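Local coordinates for protein 2,3-dihydroxybenzoate-AMP ligase (Mycobacterium smegmatis, PDB 5KEI) that is an AMP-binding enzyme of the ANL clan, pairing a large AMP-binding region with a smaller C-terminal domain, at residues H71-L76 / G268-G273; R97-L102 / V123-G128; A219-P224 / N413-A418. All coordinates share one frame; numbering follows the deposited sequence.

Interaction 1 (H71-L76 / G268-G273); sequences HTYAEL and GAMTVG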
loop_
_atom_site.group_PDB
_atom_site.type_symbol
_atom_site.label_atom_id
_atom_site.label_comp_id
_atom_site.label_asym_id
_atom_site.label_seq_id
_atom_site.Cartn_x
_atom_site.Cartn_y
_atom_site.Cartn_z
ATOM N N HIS A 71 -1.472 -11.358 -24.117
ATOM C CA HIS A 71 -2.171 -10.311 -24.844
ATOM C C HIS A 71 -1.213 -9.208 -25.292
ATOM O O HIS A 71 -0.386 -8.735 -24.517
ATOM C CB HIS A 71 -3.280 -9.715 -23.972
ATOM C CG HIS A 71 -4.203 -10.718 -23.377
ATOM N ND1 HIS A 71 -4.819 -11.726 -24.130
ATOM C CD2 HIS A 71 -4.645 -10.917 -22.115
ATOM C CE1 HIS A 71 -5.564 -12.461 -23.357
ATOM N NE2 HIS A 71 -5.491 -11.988 -22.108
ATOM N N THR A 72 -1.323 -8.800 -26.550
ATOM C CA THR A 72 -0.635 -7.612 -27.027
ATOM C C THR A 72 -1.323 -6.379 -26.442
ATOM O O THR A 72 -2.437 -6.481 -25.913
ATOM C CB THR A 72 -0.653 -7.521 -28.557
ATOM O OG1 THR A 72 -2.007 -7.368 -28.997
ATOM C CG2 THR A 72 -0.069 -8.782 -29.179
ATOM N N TYR A 73 -0.672 -5.222 -26.544
ATOM C CA TYR A 73 -1.235 -3.976 -26.031
ATOM C C TYR A 73 -2.539 -3.604 -26.722
ATOM O O TYR A 73 -3.434 -3.042 -26.092
ATOM C CB TYR A 73 -0.229 -2.826 -26.164
ATOM C CG TYR A 73 0.767 -2.757 -25.027
ATOM C CD1 TYR A 73 0.435 -2.152 -23.814
ATOM C CD2 TYR A 73 2.044 -3.312 -25.160
ATOM C CE1 TYR A 73 1.355 -2.101 -22.760
ATOM C CE2 TYR A 73 2.967 -3.260 -24.121
ATOM C CZ TYR A 73 2.615 -2.654 -22.925
ATOM O OH TYR A 73 3.535 -2.609 -21.908
ATOM N N ALA A 74 -2.651 -3.925 -28.011
ATOM C CA ALA A 74 -3.879 -3.651 -28.759
ATOM C C ALA A 74 -5.014 -4.569 -28.307
ATOM O O ALA A 74 -6.154 -4.130 -28.116
ATOM C CB ALA A 74 -3.642 -3.793 -30.258
ATOM N N GLU A 75 -4.689 -5.840 -28.127
ATOM C CA GLU A 75 -5.642 -6.822 -27.622
ATOM C C GLU A 75 -6.091 -6.524 -26.194
ATOM O O GLU A 75 -7.261 -6.699 -25.874
ATOM C CB GLU A 75 -5.032 -8.224 -27.707
ATOM C CG GLU A 75 -4.828 -8.667 -29.149
ATOM C CD GLU A 75 -3.923 -9.875 -29.305
ATOM O OE1 GLU A 75 -3.451 -10.418 -28.281
ATOM O OE2 GLU A 75 -3.676 -10.269 -30.470
ATOM N N LEU A 76 -5.166 -6.076 -25.342
ATOM C CA LEU A 76 -5.495 -5.767 -23.943
ATOM C C LEU A 76 -6.372 -4.509 -23.847
ATOM O O LEU A 76 -7.295 -4.438 -23.027
ATOM C CB LEU A 76 -4.211 -5.599 -23.108
ATOM C CG LEU A 76 -4.351 -5.154 -21.647
ATOM C CD1 LEU A 76 -5.303 -6.054 -20.866
ATOM C CD2 LEU A 76 -2.983 -5.098 -20.961
ATOM N N GLY A 268 4.367 0.759 -14.507
ATOM C CA GLY A 268 5.569 1.411 -14.976
ATOM C C GLY A 268 6.023 0.695 -16.229
ATOM O O GLY A 268 6.353 1.333 -17.219
ATOM N N ALA A 269 6.003 -0.635 -16.191
ATOM C CA ALA A 269 6.309 -1.426 -17.373
ATOM C C ALA A 269 5.421 -0.993 -18.552
ATOM O O ALA A 269 5.904 -0.870 -19.671
ATOM C CB ALA A 269 6.140 -2.917 -17.080
ATOM N N MET A 270 4.138 -0.722 -18.300
ATOM C CA MET A 270 3.232 -0.362 -19.385
ATOM C C MET A 270 3.499 1.045 -19.922
ATOM O O MET A 270 3.175 1.335 -21.064
ATOM C CB MET A 270 1.775 -0.487 -18.942
ATOM C CG MET A 270 1.235 -1.915 -18.954
ATOM S SD MET A 270 -0.459 -2.005 -18.325
ATOM C CE MET A 270 -1.379 -1.309 -19.675
ATOM N N THR A 271 4.094 1.917 -19.119
ATOM C CA THR A 271 4.415 3.244 -19.621
ATOM C C THR A 271 5.534 3.233 -20.664
ATOM O O THR A 271 5.672 4.207 -21.412
ATOM C CB THR A 271 4.835 4.212 -18.497
ATOM O OG1 THR A 271 5.983 3.687 -17.826
ATOM C CG2 THR A 271 3.699 4.436 -17.503
ATOM N N VAL A 272 6.337 2.163 -20.714
ATOM C CA VAL A 272 7.410 2.069 -21.726
ATOM C C VAL A 272 7.187 0.977 -22.779
ATOM O O VAL A 272 8.088 0.676 -23.567
ATOM C CB VAL A 272 8.816 1.800 -21.101
ATOM C CG1 VAL A 272 9.294 2.978 -20.229
ATOM C CG2 VAL A 272 8.843 0.455 -20.363
ATOM N N GLY A 273 6.004 0.369 -22.788
ATOM C CA GLY A 273 5.718 -0.681 -23.753
ATOM C C GLY A 273 6.499 -1.969 -23.544
ATOM O O GLY A 273 6.719 -2.729 -24.487
#

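Interaction 2 (R97-L102 / V123-G128); sequences RVLVQL and VMCLPG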
loop_
_atom_site.group_PDB
_atom_site.type_symbol
_atom_site.label_atom_id
_atom_site.label_comp_id
_atom_site.label_asym_id
_atom_site.label_seq_id
_atom_site.Cartn_x
_atom_site.Cartn_y
_atom_site.Cartn_z
ATOM N N ARG A 97 -16.846 2.343 -5.533
ATOM C CA ARG A 97 -15.659 1.584 -5.184
ATOM C C ARG A 97 -15.979 0.103 -5.238
ATOM O O ARG A 97 -17.089 -0.331 -4.921
ATOM C CB ARG A 97 -15.144 2.084 -3.840
ATOM C CG ARG A 97 -15.016 3.607 -3.991
ATOM C CD ARG A 97 -14.665 4.375 -2.793
ATOM N NE ARG A 97 -15.794 4.753 -1.949
ATOM C CZ ARG A 97 -16.787 5.569 -2.291
ATOM N NH1 ARG A 97 -17.717 5.850 -1.393
ATOM N NH2 ARG A 97 -16.878 6.077 -3.510
ATOM N N VAL A 98 -15.017 -0.653 -5.742
ATOM C CA VAL A 98 -15.186 -2.066 -6.006
ATOM C C VAL A 98 -14.026 -2.823 -5.372
ATOM O O VAL A 98 -12.866 -2.556 -5.671
ATOM C CB VAL A 98 -15.257 -2.346 -7.539
ATOM C CG1 VAL A 98 -15.297 -3.854 -7.832
ATOM C CG2 VAL A 98 -16.475 -1.620 -8.160
ATOM N N LEU A 99 -14.335 -3.765 -4.492
ATOM C CA LEU A 99 -13.292 -4.563 -3.858
ATOM C C LEU A 99 -12.741 -5.552 -4.867
ATOM O O LEU A 99 -13.495 -6.260 -5.519
ATOM C CB LEU A 99 -13.827 -5.303 -2.630
ATOM C CG LEU A 99 -14.339 -4.466 -1.463
ATOM C CD1 LEU A 99 -14.774 -5.367 -0.310
ATOM C CD2 LEU A 99 -13.290 -3.496 -0.996
ATOM N N VAL A 100 -11.423 -5.603 -4.992
ATOM C CA VAL A 100 -10.782 -6.527 -5.926
ATOM C C VAL A 100 -9.767 -7.457 -5.236
ATOM O O VAL A 100 -8.879 -6.999 -4.508
ATOM C CB VAL A 100 -10.074 -5.755 -7.053
ATOM C CG1 VAL A 100 -9.456 -6.716 -8.056
ATOM C CG2 VAL A 100 -11.045 -4.813 -7.721
ATOM N N GLN A 101 -9.910 -8.759 -5.474
ATOM C CA GLN A 101 -9.001 -9.763 -4.927
ATOM C C GLN A 101 -8.759 -10.865 -5.954
ATOM O O GLN A 101 -9.489 -11.850 -6.006
ATOM C CB GLN A 101 -9.555 -10.355 -3.626
ATOM C CG GLN A 101 -8.618 -11.377 -2.968
ATOM C CD GLN A 101 -9.080 -11.839 -1.588
ATOM O OE1 GLN A 101 -10.179 -12.388 -1.419
ATOM N NE2 GLN A 101 -8.234 -11.612 -0.590
ATOM N N LEU A 102 -7.730 -10.690 -6.775
ATOM C CA LEU A 102 -7.440 -11.614 -7.859
ATOM C C LEU A 102 -6.009 -12.169 -7.799
ATOM O O LEU A 102 -5.071 -11.460 -7.424
ATOM C CB LEU A 102 -7.661 -10.926 -9.206
ATOM C CG LEU A 102 -9.088 -10.525 -9.583
ATOM C CD1 LEU A 102 -9.061 -9.808 -10.915
ATOM C CD2 LEU A 102 -9.950 -11.765 -9.675
ATOM N N VAL A 123 -10.428 -1.228 -5.075
ATOM C CA VAL A 123 -9.742 -1.410 -3.810
ATOM C C VAL A 123 -8.837 -2.632 -3.958
ATOM O O VAL A 123 -9.305 -3.756 -4.157
ATOM C CB VAL A 123 -10.736 -1.610 -2.657
ATOM C CG1 VAL A 123 -10.010 -1.903 -1.364
ATOM C CG2 VAL A 123 -11.620 -0.371 -2.511
ATOM N N MET A 124 -7.533 -2.410 -3.900
ATOM C CA MET A 124 -6.594 -3.479 -4.216
ATOM C C MET A 124 -6.303 -4.372 -3.007
ATOM O O MET A 124 -5.331 -4.155 -2.269
ATOM C CB MET A 124 -5.308 -2.880 -4.770
ATOM C CG MET A 124 -5.561 -1.834 -5.840
ATOM S SD MET A 124 -6.545 -2.483 -7.209
ATOM C CE MET A 124 -5.348 -3.523 -8.043
ATOM N N CYS A 125 -7.146 -5.381 -2.822
ATOM C CA CYS A 125 -6.967 -6.344 -1.731
ATOM C C CYS A 125 -5.888 -7.368 -2.061
ATOM O O CYS A 125 -5.699 -7.737 -3.222
ATOM C CB CYS A 125 -8.279 -7.060 -1.426
ATOM S SG CYS A 125 -9.673 -5.930 -1.229
ATOM N N LEU A 126 -5.170 -7.791 -1.022
ATOM C CA LEU A 126 -4.129 -8.807 -1.109
ATOM C C LEU A 126 -4.708 -10.196 -0.827
ATOM O O LEU A 126 -5.738 -10.315 -0.164
ATOM C CB LEU A 126 -3.010 -8.479 -0.126
ATOM C CG LEU A 126 -2.551 -7.049 -0.361
ATOM C CD1 LEU A 126 -1.524 -6.628 0.669
ATOM C CD2 LEU A 126 -2.023 -6.892 -1.798
ATOM N N PRO A 127 -4.056 -11.255 -1.340
ATOM C CA PRO A 127 -4.623 -12.613 -1.235
ATOM C C PRO A 127 -4.731 -13.143 0.202
ATOM O O PRO A 127 -5.506 -14.067 0.442
ATOM C CB PRO A 127 -3.645 -13.469 -2.057
ATOM C CG PRO A 127 -2.371 -12.682 -2.079
ATOM C CD PRO A 127 -2.800 -11.239 -2.107
ATOM N N GLY A 128 -3.983 -12.556 1.132
ATOM C CA GLY A 128 -3.988 -12.988 2.512
ATOM C C GLY A 128 -5.074 -12.352 3.353
ATOM O O GLY A 128 -5.191 -12.641 4.549
HETATM O O HOH W 1 -6.210 -7.923 -6.110
#

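Interaction 3 (A219-P224 / N413-A418); sequences APKLIP and NGYFNA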
loop_
_atom_site.group_PDB
_atom_site.type_symbol
_atom_site.label_atom_id
_atom_site.label_comp_id
_atom_site.label_asym_id
_atom_site.label_seq_id
_atom_site.Cartn_x
_atom_site.Cartn_y
_atom_site.Cartn_z
ATOM N N ALA A 219 -6.905 -1.967 12.684
ATOM C CA ALA A 219 -7.727 -2.120 11.489
ATOM C C ALA A 219 -6.894 -1.665 10.292
ATOM O O ALA A 219 -6.280 -0.596 10.339
ATOM C CB ALA A 219 -9.019 -1.313 11.600
ATOM N N PRO A 220 -6.826 -2.485 9.229
ATOM C CA PRO A 220 -6.088 -2.016 8.053
ATOM C C PRO A 220 -6.765 -0.779 7.466
ATOM O O PRO A 220 -7.973 -0.597 7.618
ATOM C CB PRO A 220 -6.153 -3.209 7.088
ATOM C CG PRO A 220 -6.455 -4.389 7.940
ATOM C CD PRO A 220 -7.328 -3.858 9.050
ATOM N N LYS A 221 -5.989 0.079 6.824
ATOM C CA LYS A 221 -6.533 1.321 6.295
ATOM C C LYS A 221 -6.503 1.313 4.773
ATOM O O LYS A 221 -5.804 0.497 4.167
ATOM C CB LYS A 221 -5.770 2.518 6.867
ATOM C CG LYS A 221 -5.999 2.702 8.368
ATOM C CD LYS A 221 -4.911 3.539 9.022
ATOM C CE LYS A 221 -4.143 2.718 10.067
ATOM N NZ LYS A 221 -3.112 3.534 10.777
ATOM N N LEU A 222 -7.299 2.191 4.168
ATOM C CA LEU A 222 -7.303 2.355 2.725
ATOM C C LEU A 222 -6.592 3.655 2.338
ATOM O O LEU A 222 -6.793 4.716 2.936
ATOM C CB LEU A 222 -8.735 2.334 2.164
ATOM C CG LEU A 222 -9.508 1.038 2.416
ATOM C CD1 LEU A 222 -10.945 1.119 1.924
ATOM C CD2 LEU A 222 -8.777 -0.156 1.806
ATOM N N ILE A 223 -5.754 3.546 1.322
ATOM C CA ILE A 223 -4.913 4.646 0.891
ATOM C C ILE A 223 -5.356 5.115 -0.477
ATOM O O ILE A 223 -5.288 4.346 -1.449
ATOM C CB ILE A 223 -3.427 4.212 0.849
ATOM C CG1 ILE A 223 -2.942 3.879 2.265
ATOM C CG2 ILE A 223 -2.570 5.291 0.231
ATOM C CD1 ILE A 223 -1.701 3.010 2.309
ATOM N N PRO A 224 -5.821 6.372 -0.569
ATOM C CA PRO A 224 -6.268 6.860 -1.882
ATOM C C PRO A 224 -5.082 7.351 -2.715
ATOM O O PRO A 224 -4.258 8.151 -2.259
ATOM C CB PRO A 224 -7.224 7.996 -1.529
ATOM C CG PRO A 224 -6.694 8.527 -0.239
ATOM C CD PRO A 224 -6.032 7.371 0.489
ATOM N N ASN A 413 -2.381 12.525 1.840
ATOM C CA ASN A 413 -2.613 13.610 2.777
ATOM C C ASN A 413 -3.642 13.201 3.830
ATOM O O ASN A 413 -3.906 13.929 4.775
ATOM C CB ASN A 413 -3.056 14.845 2.014
ATOM C CG ASN A 413 -2.069 15.230 0.942
ATOM O OD1 ASN A 413 -1.054 15.856 1.235
ATOM N ND2 ASN A 413 -2.343 14.839 -0.305
ATOM N N GLY A 414 -4.206 12.013 3.643
ATOM C CA GLY A 414 -5.009 11.351 4.648
ATOM C C GLY A 414 -5.431 9.984 4.144
ATOM O O GLY A 414 -5.509 9.757 2.938
ATOM N N TYR A 415 -5.692 9.058 5.060
ATOM C CA TYR A 415 -6.317 7.802 4.692
ATOM C C TYR A 415 -7.754 8.051 4.241
ATOM O O TYR A 415 -8.336 9.106 4.532
ATOM C CB TYR A 415 -6.282 6.827 5.860
ATOM C CG TYR A 415 -4.900 6.331 6.174
ATOM C CD1 TYR A 415 -4.229 6.773 7.300
ATOM C CD2 TYR A 415 -4.258 5.420 5.341
ATOM C CE1 TYR A 415 -2.974 6.335 7.593
ATOM C CE2 TYR A 415 -2.986 4.957 5.637
ATOM C CZ TYR A 415 -2.349 5.427 6.772
ATOM O OH TYR A 415 -1.081 5.001 7.105
ATOM N N PHE A 416 -8.328 7.092 3.524
ATOM C CA PHE A 416 -9.678 7.279 2.985
ATOM C C PHE A 416 -10.744 6.992 4.033
ATOM O O PHE A 416 -10.750 5.919 4.635
ATOM C CB PHE A 416 -9.905 6.388 1.776
ATOM C CG PHE A 416 -11.215 6.629 1.092
ATOM C CD1 PHE A 416 -11.347 7.652 0.157
ATOM C CD2 PHE A 416 -12.322 5.845 1.391
ATOM C CE1 PHE A 416 -12.561 7.880 -0.479
ATOM C CE2 PHE A 416 -13.535 6.074 0.761
ATOM C CZ PHE A 416 -13.653 7.095 -0.176
ATOM N N ASN A 417 -11.639 7.953 4.248
ATOM C CA ASN A 417 -12.757 7.763 5.167
ATOM C C ASN A 417 -12.271 7.245 6.516
ATOM O O ASN A 417 -12.672 6.175 6.965
ATOM C CB ASN A 417 -13.768 6.800 4.552
ATOM C CG ASN A 417 -15.084 6.782 5.290
ATOM O OD1 ASN A 417 -15.401 7.705 6.032
ATOM N ND2 ASN A 417 -15.863 5.737 5.077
ATOM N N ALA A 418 -11.356 7.984 7.132
ATOM C CA ALA A 418 -10.718 7.530 8.362
ATOM C C ALA A 418 -10.255 8.725 9.181
ATOM O O ALA A 418 -9.066 8.868 9.483
ATOM C CB ALA A 418 -9.539 6.602 8.045
HETATM O O HOH W 2 -8.786 3.698 5.558
#

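Interaction 1 (H71-L76 / G268-G273)
The last turn of helix 265-271 and the loop beyond it receive Tyr73, whose ring projects from the first turn of helix 73-88 between Met270 and Gly273. Both helices lie beside the mixed nine-stranded sheet, where strand 62-65 runs between the strands next to them, 70-72 and 275-278. CG of Tyr73 stands anti to its carbonyl carbon (chi1 -84°), and this sends the phenol out of the helix and across the gap. Met270 CG meets the ring at its edge, 3.8 Å from Tyr73 CE1. Tyr73 OH lies 3.4 Å from Met270 CA. Gly273 takes a positive phi (69°), a backbone shape that glycine adopts readily; its CA sits 3.8 Å from Tyr73 CE2. One helical turn on from Tyr73, Leu76 CD2 approaches Met270 CE at 4.3 Å, while Leu51 of helix 49-57 also packs on the methionine. The start of helix 73-88 is fixed by a capping box: Glu75 N donates to Thr72 OG1 over 3.2 Å, and Thr72 N answers to Glu75 OE1, meeting the carboxylate from above its plane. No hydrogen bond joins the two segments themselves. Their contact is apolar along the tyrosine ring, and the hydroxyl that Tyr73 carries into this buried place is satisfied by the backbone oxygen of Ala274, which ties the phenol to the chain just ahead of strand 275-278.

Interaction 2 (R97-L102 / V123-G128)
Leu99 lays one methyl against the flank of Val123, its CD2 3.6 Å from Val123 CB, the two side chains running alongside each other in the same direction. Leu99 CG is anti to the carbonyl carbon (chi1 -63°), which brings CD2 over the valine, and Phe137 and Ala138 of helix 131-141 pack on the leucine as well. Branched aliphatic residues fit here because this face of the sheet is buried under a helix. The backbones are bonded in parallel fashion: Val123 N donates to Val98 O at 2.8 Å, and Val100 N to Val123 O at 2.9 Å. Strands 97-101 and 121-124 are neighbours in a beta-alpha-beta crossover whose connecting helix, 107-117, covers the other face, with Leu115 on Val100 and Phe108 on Met124. Beyond Val123 the chain turns in an inverse gamma turn centred on Met124. Cys125 N therefore points at two carbonyls, bonding Val100 O at 2.9 Å and, weakly, Val123 O; sharing the hydrogen fits the bent N-H...O angle of 139° to Val100 O. A water carries the pairing on, donating to Cys125 O at 2.9 Å and accepting from Leu102 N at 3.2 Å. At the far end the extended chain of Gln101 reaches across to the departing loop. Its NE2 gives a 2.8 Å bond to Leu126 O, which lies in the amide plane of the glutamine although the donor stands above the plane of the carbonyl. With two hydrogens to offer, the same nitrogen also bonds His129 O.

Interaction 3 (A219-P224 / N413-A418)
In both Lys221 (chi1 -67°) and Tyr415 (chi1 -69°) CG stands anti to the carbonyl carbon; in the lysine that first torsion, with a nearly extended chi2 after it, carries CD over one face of the tyrosine ring beside CB, and the bend at chi3 comes only beyond CD. Lys221 CD sits 3.7 Å from the centroid of the Tyr415 ring and only 12° off the ring normal, a CH-pi contact, while Lys221 CB rests 3.6 Å from Tyr415 CD2. A long aliphatic chain suits this place because it can cover the ring. Ile223 comes instead to the ring's edge, its CG1 3.5 Å from Tyr415 CE2, and Leu222 O also lies at that edge, in the plane. Strand 222-226 is an outermost strand of the seven-stranded sheet, antiparallel to 207-212, and the loop leading to helix 419-425 runs along it. One nearly straight backbone bond joins loop to strand: Phe416 N donates to Leu222 O at 2.9 Å. Nearby, a water donates to Phe416 O at 3.1 Å. Pro224, which has no amide hydrogen to offer, meets the loop through its ring, with CD 3.5 Å from Gly414 O and 4.2 Å from Phe416 CB. Tyr415 is held at both ends: its OH is hydrogen-bonded to Glu357 OE2, and its backbone N donates to Asn422 OD1 of helix 419-425.

Interactions 2 and 3 belong to the same seven-stranded sheet: strands 121-124 and 222-226 flank strand 207-212. Their centres are 15 Å apart and their side chains touch, Val123 CG1 lying 3.8 Å from Leu222 CD2 and Arg97 NE 3.6 Å from Phe416 CZ, so that Phe416 of the loop reaches Arg97 at the start of strand 97-101. Interaction 1 stands apart, at the 70-72 edge of the nine-stranded sheet, its centre 22 Å from that of interaction 2 and 30 Å from that of interaction 3. Along the chain, helix 73-88 leads on to strand 97-101, and interaction 2 is nested within the loop that interaction 1 closes, whereas interactions 1 and 3 interleave.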